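Local coordinates for protein EccE5 (Mycobacterium xenopi RIVM700367, PDB 7B9F) that is probably a structural component of the ESX-5 type VII secretion complex of mycobacteria, the machinery that exports proteins across the inner membrane, at residues D95-F100 against S218-L223; V115-V120 against L200-D205; L157-I162 against T313-P318. All coordinates share one frame; numbering follows the deposited sequence.

Interaction 1: D95-F100 against S218-L223; sequences DHQRRF and SVAATL
Gln97 and Arg99 reach across to Ala220 and Ala221 in the first turn of helix 219-234. Gln97 comes first along the chain. Its CG is anti to the backbone N (chi1 -176°), and a bend at chi2 follows. OE1 of Gln97 then meets the methyl CB of Ala220 at 3.3 Å, with the amide carbon CD of Gln97 a little farther from that CB, at 4.0 Å. The other end of the amide turns back. NE2 of Gln97 donates to the backbone O of Arg98 at 2.8 Å, tilted 29° from the carbonyl plane, which ties the amide to the backbone of the next residue.

Arg99 passes alongside the next residue of the helix. Its CD lies 4.0 Å from CB of Ala221 and also comes near Ala221 O. Beyond this aliphatic part the guanidinium forms a salt bridge with Glu228, farther along the same helix. On the helix side, Ser218 is the N-cap: its OG accepts from Ala221 N at 3.3 Å.

The meeting between the segments is therefore van der Waals contact. Gln97 touches Ala220 with its amide oxygen, and Arg99 touches Ala221 with its aliphatic CD. Gln97 NE2 and Ser218 OG bond within their own segments, and the Arg99 guanidinium bonds to Glu228.

Interaction 2: V115-V120 against L200-D205; sequences VAVVTV and LVLRMD
Ala116 and Val201 face each other as a non-hydrogen-bonded pair between two antiparallel strands. CG1 of Val201, anti to the carbonyl carbon, is the branch that meets CB of Ala116, at 3.8 Å. The pairs before and after it are hydrogen-bonded: Val115 with Leu202, and Val117 with Leu200. Val115 N donates to Leu202 O at 3.1 Å. Leu200 N donates to Val117 O at 2.7 Å. The return bonds, Leu202 N to Val115 O and Val117 N to Leu200 O, complete the two pairs. The strand directions differ by 158°.

The dense part is the face that carries Val115, Val117, Leu200 and Leu202. CB of Val115 and CB of Leu202 are 4.2 Å apart, and CB of Val117 and CB of Leu200 4.3 Å. A diagonal contact joins CG2 of Val117 to CD1 of Leu202 at 4.4 Å. Leu223 and Thr227 of helix 219-234 pack onto this face. The other face is looser. There the small Ala116 covers little of Val201, which is partly exposed. The contact also thins toward Thr119, where CG2 of Thr119 reaches CD2 of Leu200 at 4.2 Å and Thr119 is partly exposed.

Strand 196-204 lies between 113-119 and 159-166. The pairing is that of inner strands of a mixed alpha/beta domain, an antiparallel sheet with helix 219-234 packed on one face.

Interaction 3: L157-I162 against T313-P318; sequences LDAIDI and TVRLRP
Asp161 and Arg315 lie side by side, pointing the same way, across two antiparallel strands. Arg315 grips the carboxylate side-on with two nitrogens. NE of Arg315 donates to OD1 of Asp161 at 2.9 Å, and NH2 of Arg315 to OD2 of Asp161 at 2.9 Å. Both oxygens are met on the syn side, and the carboxylate and guanidinium planes are 9° apart, nearly coplanar. The bend at chi3 (-71°) turns NE of Arg315 toward OD1. Asp161 also forms a salt bridge with Arg203, and its buried carboxylate may offset the repulsion between the two arginines.

Two residue pairs bond through their backbones across the strands. Ile160 N donates to Leu316 O at 2.8 Å, and Leu316 N to Ile160 O at 2.6 Å. Ile162 N donates to Val314 O. Ile162 O takes two donors: Val314 N at 3.0 Å, and OG1 of Thr313 at 3.0 Å from 39° above the carbonyl plane. Asp161 and Arg315 use their backbone bonds on the neighbouring strands, with Val201 and Ser326.

Away from the salt bridge, the opposite face is apolar. CB of Ile160 meets CB of Leu316 at 3.9 Å. CD1 of Ile162 reaches CD1 of Leu316 at 3.7 Å, the two side chains crossing obliquely.

Strand 196-204 borders 159-166 on one side, and 310-319 lies on the other. Strand 322-331 follows next, with Val325 packing on Val314 and Leu316.

Overall arrangement
All three interactions reach one antiparallel sheet, interaction 1 through its short, weakly bonded strand 96-97. Interactions 2 and 3 share a border, since strand 196-204 runs beside strand 159-166. Interaction 2 is centred about 3 Å from the chain centre and is almost wholly apolar apart from its backbone bonds. Interaction 3 is partly buried and adds a charged group on one face. Arg203, from a segment of interaction 2, joins that group. Interaction 1 is peripheral, its centre about 17 Å from the chain centre, yet mostly buried, with other protein chains beside it. It joins its strand to the helix start. Its Leu223 also meets Met204 of interaction 2. Interactions 1 and 3 do not touch.

Interaction 1: D95-F100 against S218-L223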
loop_
_atom_site.group_PDB
_atom_site.type_symbol
_atom_site.label_atom_id
_atom_site.label_comp_id
_atom_site.label_asym_id
_atom_site.label_seq_id
_atom_site.Cartn_x
_atom_site.Cartn_y
_atom_site.Cartn_z
ATOM N N ASP A 95 -32.458 7.974 -29.990
ATOM C CA ASP A 95 -31.301 7.107 -29.831
ATOM C C ASP A 95 -31.848 5.922 -29.043
ATOM O O ASP A 95 -32.758 6.074 -28.238
ATOM C CB ASP A 95 -30.155 7.867 -29.128
ATOM C CG ASP A 95 -28.981 6.981 -28.664
ATOM O OD1 ASP A 95 -29.068 5.749 -28.497
ATOM O OD2 ASP A 95 -27.901 7.570 -28.456
ATOM N N HIS A 96 -31.275 4.744 -29.274
ATOM C CA HIS A 96 -31.775 3.501 -28.709
ATOM C C HIS A 96 -30.628 2.712 -28.101
ATOM O O HIS A 96 -29.470 2.873 -28.492
ATOM C CB HIS A 96 -32.457 2.650 -29.767
ATOM C CG HIS A 96 -33.920 2.914 -29.896
ATOM N ND1 HIS A 96 -34.751 2.137 -30.671
ATOM C CD2 HIS A 96 -34.702 3.870 -29.344
ATOM C CE1 HIS A 96 -35.982 2.606 -30.598
ATOM N NE2 HIS A 96 -35.980 3.657 -29.798
ATOM N N GLN A 97 -30.956 1.849 -27.145
ATOM C CA GLN A 97 -29.943 1.037 -26.497
ATOM C C GLN A 97 -30.517 -0.326 -26.140
ATOM O O GLN A 97 -31.676 -0.447 -25.743
ATOM C CB GLN A 97 -29.397 1.747 -25.254
ATOM C CG GLN A 97 -28.273 1.018 -24.554
ATOM C CD GLN A 97 -27.027 0.958 -25.396
ATOM O OE1 GLN A 97 -26.592 1.960 -25.948
ATOM N NE2 GLN A 97 -26.444 -0.226 -25.504
ATOM N N ARG A 98 -29.684 -1.354 -26.297
ATOM C CA ARG A 98 -29.998 -2.704 -25.862
ATOM C C ARG A 98 -28.763 -3.284 -25.184
ATOM O O ARG A 98 -27.644 -2.808 -25.387
ATOM C CB ARG A 98 -30.457 -3.576 -27.031
ATOM C CG ARG A 98 -31.380 -4.692 -26.613
ATOM C CD ARG A 98 -32.744 -4.137 -26.267
ATOM N NE ARG A 98 -33.645 -5.165 -25.759
ATOM C CZ ARG A 98 -34.400 -5.939 -26.531
ATOM N NH1 ARG A 98 -34.364 -5.797 -27.849
ATOM N NH2 ARG A 98 -35.194 -6.851 -25.987
ATOM N N ARG A 99 -28.970 -4.315 -24.374
ATOM C CA ARG A 99 -27.965 -4.719 -23.400
ATOM C C ARG A 99 -28.227 -6.184 -23.041
ATOM O O ARG A 99 -28.902 -6.900 -23.789
ATOM C CB ARG A 99 -28.026 -3.766 -22.194
ATOM C CG ARG A 99 -26.747 -3.602 -21.389
ATOM C CD ARG A 99 -26.952 -2.758 -20.128
ATOM N NE ARG A 99 -27.815 -3.403 -19.139
ATOM C CZ ARG A 99 -29.119 -3.184 -19.006
ATOM N NH1 ARG A 99 -29.804 -3.830 -18.077
ATOM N NH2 ARG A 99 -29.733 -2.313 -19.791
ATOM N N PHE A 100 -27.676 -6.640 -21.907
ATOM C CA PHE A 100 -28.168 -7.856 -21.258
ATOM C C PHE A 100 -29.638 -7.756 -20.882
ATOM O O PHE A 100 -30.286 -8.786 -20.676
ATOM C CB PHE A 100 -27.405 -8.152 -19.963
ATOM C CG PHE A 100 -26.060 -8.789 -20.146
ATOM C CD1 PHE A 100 -25.471 -8.901 -21.389
ATOM C CD2 PHE A 100 -25.390 -9.296 -19.045
ATOM C CE1 PHE A 100 -24.229 -9.495 -21.526
ATOM C CE2 PHE A 100 -24.159 -9.890 -19.175
ATOM C CZ PHE A 100 -23.576 -9.992 -20.415
ATOM N N SER A 218 -20.495 1.256 -21.931
ATOM C CA SER A 218 -20.741 2.504 -22.641
ATOM C C SER A 218 -21.531 3.428 -21.731
ATOM O O SER A 218 -22.163 2.982 -20.773
ATOM C CB SER A 218 -21.496 2.272 -23.950
ATOM O OG SER A 218 -22.746 1.660 -23.706
ATOM N N VAL A 219 -21.484 4.724 -22.040
ATOM C CA VAL A 219 -22.195 5.694 -21.215
ATOM C C VAL A 219 -23.700 5.548 -21.397
ATOM O O VAL A 219 -24.478 5.822 -20.477
ATOM C CB VAL A 219 -21.697 7.126 -21.502
ATOM C CG1 VAL A 219 -22.162 7.636 -22.844
ATOM C CG2 VAL A 219 -22.141 8.074 -20.405
ATOM N N ALA A 220 -24.138 5.120 -22.581
ATOM C CA ALA A 220 -25.558 4.883 -22.801
ATOM C C ALA A 220 -26.054 3.701 -21.982
ATOM O O ALA A 220 -27.172 3.727 -21.460
ATOM C CB ALA A 220 -25.830 4.661 -24.284
ATOM N N ALA A 221 -25.239 2.652 -21.866
ATOM C CA ALA A 221 -25.645 1.469 -21.116
ATOM C C ALA A 221 -25.750 1.728 -19.623
ATOM O O ALA A 221 -26.368 0.931 -18.914
ATOM C CB ALA A 221 -24.671 0.322 -21.366
ATOM N N THR A 222 -25.145 2.805 -19.128
ATOM C CA THR A 222 -25.305 3.169 -17.727
ATOM C C THR A 222 -26.734 3.603 -17.431
ATOM O O THR A 222 -27.436 2.991 -16.613
ATOM C CB THR A 222 -24.323 4.280 -17.377
ATOM O OG1 THR A 222 -22.989 3.831 -17.627
ATOM C CG2 THR A 222 -24.461 4.666 -15.935
ATOM N N LEU A 223 -27.186 4.665 -18.098
ATOM C CA LEU A 223 -28.504 5.202 -17.795
ATOM C C LEU A 223 -29.604 4.285 -18.298
ATOM O O LEU A 223 -30.704 4.288 -17.743
ATOM C CB LEU A 223 -28.642 6.607 -18.370
ATOM C CG LEU A 223 -29.926 7.356 -18.041
ATOM C CD1 LEU A 223 -30.113 7.412 -16.547
ATOM C CD2 LEU A 223 -29.801 8.743 -18.552
#

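Interaction 2: V115-V120 against L200-D205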
loop_
_atom_site.group_PDB
_atom_site.type_symbol
_atom_site.label_atom_id
_atom_site.label_comp_id
_atom_site.label_asym_id
_atom_site.label_seq_id
_atom_site.Cartn_x
_atom_site.Cartn_y
_atom_site.Cartn_z
ATOM N N VAL A 115 -34.075 10.794 -20.128
ATOM C CA VAL A 115 -34.766 9.529 -20.352
ATOM C C VAL A 115 -36.079 9.555 -19.589
ATOM O O VAL A 115 -36.121 9.943 -18.421
ATOM C CB VAL A 115 -33.923 8.317 -19.898
ATOM C CG1 VAL A 115 -34.700 7.026 -20.039
ATOM C CG2 VAL A 115 -32.664 8.222 -20.694
ATOM N N ALA A 116 -37.149 9.095 -20.234
ATOM C CA ALA A 116 -38.472 9.093 -19.633
ATOM C C ALA A 116 -38.957 7.670 -19.407
ATOM O O ALA A 116 -38.641 6.757 -20.174
ATOM C CB ALA A 116 -39.475 9.844 -20.502
ATOM N N VAL A 117 -39.714 7.491 -18.326
ATOM C CA VAL A 117 -40.375 6.234 -17.991
ATOM C C VAL A 117 -41.860 6.516 -17.849
ATOM O O VAL A 117 -42.260 7.337 -17.017
ATOM C CB VAL A 117 -39.835 5.632 -16.689
ATOM C CG1 VAL A 117 -40.602 4.379 -16.338
ATOM C CG2 VAL A 117 -38.366 5.360 -16.801
ATOM N N VAL A 118 -42.668 5.831 -18.626
ATOM C CA VAL A 118 -44.111 6.014 -18.556
ATOM C C VAL A 118 -44.665 5.065 -17.505
ATOM O O VAL A 118 -44.115 3.986 -17.263
ATOM C CB VAL A 118 -44.747 5.786 -19.943
ATOM C CG1 VAL A 118 -44.495 4.377 -20.432
ATOM C CG2 VAL A 118 -46.231 6.124 -19.959
ATOM N N THR A 119 -45.733 5.479 -16.833
ATOM C CA THR A 119 -46.395 4.602 -15.883
ATOM C C THR A 119 -47.890 4.872 -15.914
ATOM O O THR A 119 -48.325 5.972 -16.262
ATOM C CB THR A 119 -45.826 4.774 -14.471
ATOM O OG1 THR A 119 -46.349 3.752 -13.618
ATOM C CG2 THR A 119 -46.157 6.129 -13.905
ATOM N N VAL A 120 -48.670 3.850 -15.591
ATOM C CA VAL A 120 -50.119 3.960 -15.621
ATOM C C VAL A 120 -50.657 4.224 -14.219
ATOM O O VAL A 120 -50.883 3.300 -13.440
ATOM C CB VAL A 120 -50.752 2.702 -16.232
ATOM C CG1 VAL A 120 -52.263 2.848 -16.321
ATOM C CG2 VAL A 120 -50.168 2.446 -17.604
ATOM N N LEU A 200 -42.158 9.558 -15.550
ATOM C CA LEU A 200 -40.967 9.866 -14.776
ATOM C C LEU A 200 -39.828 10.106 -15.753
ATOM O O LEU A 200 -39.512 9.224 -16.554
ATOM C CB LEU A 200 -40.607 8.703 -13.852
ATOM C CG LEU A 200 -41.256 8.494 -12.488
ATOM C CD1 LEU A 200 -40.903 9.653 -11.585
ATOM C CD2 LEU A 200 -42.760 8.303 -12.574
ATOM N N VAL A 201 -39.202 11.276 -15.688
ATOM C CA VAL A 201 -38.101 11.596 -16.587
ATOM C C VAL A 201 -36.817 11.685 -15.776
ATOM O O VAL A 201 -36.822 12.152 -14.631
ATOM C CB VAL A 201 -38.359 12.870 -17.412
ATOM C CG1 VAL A 201 -39.692 12.757 -18.123
ATOM C CG2 VAL A 201 -38.300 14.120 -16.584
ATOM N N LEU A 202 -35.736 11.171 -16.345
ATOM C CA LEU A 202 -34.494 10.923 -15.632
ATOM C C LEU A 202 -33.425 11.857 -16.175
ATOM O O LEU A 202 -33.285 11.987 -17.393
ATOM C CB LEU A 202 -34.061 9.475 -15.843
ATOM C CG LEU A 202 -34.948 8.361 -15.284
ATOM C CD1 LEU A 202 -34.431 7.012 -15.705
ATOM C CD2 LEU A 202 -35.116 8.419 -13.814
ATOM N N ARG A 203 -32.667 12.499 -15.298
ATOM C CA ARG A 203 -31.528 13.298 -15.728
ATOM C C ARG A 203 -30.233 12.783 -15.121
ATOM O O ARG A 203 -30.174 12.484 -13.927
ATOM C CB ARG A 203 -31.718 14.771 -15.376
ATOM C CG ARG A 203 -32.755 15.465 -16.220
ATOM C CD ARG A 203 -32.775 16.964 -15.969
ATOM N NE ARG A 203 -33.702 17.649 -16.862
ATOM C CZ ARG A 203 -35.022 17.669 -16.718
ATOM N NH1 ARG A 203 -35.598 17.048 -15.699
ATOM N NH2 ARG A 203 -35.768 18.321 -17.597
ATOM N N MET A 204 -29.192 12.683 -15.948
ATOM C CA MET A 204 -27.882 12.259 -15.475
ATOM C C MET A 204 -26.797 13.041 -16.195
ATOM O O MET A 204 -26.881 13.258 -17.406
ATOM C CB MET A 204 -27.655 10.760 -15.701
ATOM C CG MET A 204 -26.319 10.265 -15.164
ATOM S SD MET A 204 -26.020 8.509 -15.387
ATOM C CE MET A 204 -25.739 8.456 -17.150
ATOM N N ASP A 205 -25.769 13.448 -15.452
ATOM C CA ASP A 205 -24.575 14.048 -16.027
ATOM C C ASP A 205 -23.468 13.014 -15.920
ATOM O O ASP A 205 -23.171 12.566 -14.804
ATOM C CB ASP A 205 -24.196 15.332 -15.281
ATOM C CG ASP A 205 -22.849 15.936 -15.717
ATOM O OD1 ASP A 205 -22.215 15.491 -16.699
ATOM O OD2 ASP A 205 -22.410 16.889 -15.041
#

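Interaction 3: L157-I162 against T313-P318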
loop_
_atom_site.group_PDB
_atom_site.type_symbol
_atom_site.label_atom_id
_atom_site.label_comp_id
_atom_site.label_asym_id
_atom_site.label_seq_id
_atom_site.Cartn_x
_atom_site.Cartn_y
_atom_site.Cartn_z
ATOM N N LEU A 157 -28.046 10.167 -10.097
ATOM C CA LEU A 157 -28.902 10.916 -11.005
ATOM C C LEU A 157 -29.060 12.349 -10.518
ATOM O O LEU A 157 -29.130 12.608 -9.316
ATOM C CB LEU A 157 -30.260 10.235 -11.127
ATOM C CG LEU A 157 -30.408 9.190 -12.234
ATOM C CD1 LEU A 157 -29.426 8.047 -12.110
ATOM C CD2 LEU A 157 -31.804 8.642 -12.208
ATOM N N ASP A 158 -29.094 13.293 -11.459
ATOM C CA ASP A 158 -29.186 14.696 -11.072
ATOM C C ASP A 158 -30.583 15.079 -10.616
ATOM O O ASP A 158 -30.729 15.870 -9.680
ATOM C CB ASP A 158 -28.759 15.603 -12.220
ATOM C CG ASP A 158 -27.288 15.510 -12.512
ATOM O OD1 ASP A 158 -26.509 15.226 -11.579
ATOM O OD2 ASP A 158 -26.907 15.745 -13.674
ATOM N N ALA A 159 -31.616 14.567 -11.272
ATOM C CA ALA A 159 -32.965 14.980 -10.928
ATOM C C ALA A 159 -33.947 13.903 -11.343
ATOM O O ALA A 159 -33.717 13.158 -12.295
ATOM C CB ALA A 159 -33.330 16.310 -11.592
ATOM N N ILE A 160 -35.052 13.837 -10.612
ATOM C CA ILE A 160 -36.176 12.978 -10.949
ATOM C C ILE A 160 -37.385 13.890 -11.049
ATOM O O ILE A 160 -37.735 14.558 -10.069
ATOM C CB ILE A 160 -36.423 11.907 -9.880
ATOM C CG1 ILE A 160 -35.187 11.047 -9.680
ATOM C CG2 ILE A 160 -37.585 11.031 -10.296
ATOM C CD1 ILE A 160 -34.775 10.335 -10.863
ATOM N N ASP A 161 -38.021 13.938 -12.206
ATOM C CA ASP A 161 -39.205 14.768 -12.359
ATOM C C ASP A 161 -40.421 13.884 -12.571
ATOM O O ASP A 161 -40.490 13.146 -13.557
ATOM C CB ASP A 161 -39.055 15.750 -13.517
ATOM C CG ASP A 161 -37.991 16.792 -13.262
ATOM O OD1 ASP A 161 -37.626 16.987 -12.090
ATOM O OD2 ASP A 161 -37.523 17.420 -14.235
ATOM N N ILE A 162 -41.373 13.958 -11.649
ATOM C CA ILE A 162 -42.683 13.373 -11.886
ATOM C C ILE A 162 -43.450 14.331 -12.779
ATOM O O ILE A 162 -43.623 15.501 -12.435
ATOM C CB ILE A 162 -43.441 13.136 -10.574
ATOM C CG1 ILE A 162 -42.760 12.095 -9.683
ATOM C CG2 ILE A 162 -44.854 12.696 -10.870
ATOM C CD1 ILE A 162 -41.760 12.657 -8.703
ATOM N N THR A 313 -46.115 19.002 -12.196
ATOM C CA THR A 313 -44.799 18.393 -12.139
ATOM C C THR A 313 -44.127 18.637 -10.799
ATOM O O THR A 313 -44.259 19.709 -10.202
ATOM C CB THR A 313 -43.916 18.877 -13.289
ATOM O OG1 THR A 313 -42.633 18.248 -13.205
ATOM C CG2 THR A 313 -43.770 20.368 -13.273
ATOM N N VAL A 314 -43.444 17.604 -10.316
ATOM C CA VAL A 314 -42.742 17.611 -9.040
ATOM C C VAL A 314 -41.315 17.154 -9.285
ATOM O O VAL A 314 -41.097 16.101 -9.891
ATOM C CB VAL A 314 -43.424 16.694 -8.011
ATOM C CG1 VAL A 314 -42.752 16.832 -6.687
ATOM C CG2 VAL A 314 -44.900 17.020 -7.885
ATOM N N ARG A 315 -40.350 17.928 -8.811
ATOM C CA ARG A 315 -38.943 17.639 -9.040
ATOM C C ARG A 315 -38.290 17.114 -7.772
ATOM O O ARG A 315 -38.450 17.700 -6.699
ATOM C CB ARG A 315 -38.206 18.882 -9.529
ATOM C CG ARG A 315 -36.703 18.730 -9.562
ATOM C CD ARG A 315 -36.082 19.793 -10.431
ATOM N NE ARG A 315 -36.383 19.541 -11.834
ATOM C CZ ARG A 315 -35.929 20.281 -12.836
ATOM N NH1 ARG A 315 -35.156 21.327 -12.588
ATOM N NH2 ARG A 315 -36.253 19.977 -14.085
ATOM N N LEU A 316 -37.559 16.014 -7.901
ATOM C CA LEU A 316 -36.766 15.449 -6.820
ATOM C C LEU A 316 -35.291 15.627 -7.140
ATOM O O LEU A 316 -34.844 15.264 -8.230
ATOM C CB LEU A 316 -37.081 13.970 -6.633
ATOM C CG LEU A 316 -38.552 13.612 -6.474
ATOM C CD1 LEU A 316 -38.729 12.126 -6.657
ATOM C CD2 LEU A 316 -39.045 14.038 -5.119
ATOM N N ARG A 317 -34.541 16.179 -6.198
ATOM C CA ARG A 317 -33.117 16.399 -6.376
ATOM C C ARG A 317 -32.362 15.905 -5.153
ATOM O O ARG A 317 -32.876 15.986 -4.036
ATOM C CB ARG A 317 -32.813 17.887 -6.577
ATOM C CG ARG A 317 -33.277 18.454 -7.892
ATOM C CD ARG A 317 -32.467 19.680 -8.241
ATOM N NE ARG A 317 -31.104 19.327 -8.616
ATOM C CZ ARG A 317 -30.022 19.872 -8.078
ATOM N NH1 ARG A 317 -30.145 20.793 -7.134
ATOM N NH2 ARG A 317 -28.815 19.492 -8.477
ATOM N N PRO A 318 -31.145 15.397 -5.328
ATOM C CA PRO A 318 -30.297 15.139 -4.164
ATOM C C PRO A 318 -29.839 16.449 -3.556
ATOM O O PRO A 318 -29.580 17.423 -4.263
ATOM C CB PRO A 318 -29.123 14.350 -4.740
ATOM C CG PRO A 318 -29.060 14.750 -6.148
ATOM C CD PRO A 318 -30.439 15.137 -6.588
#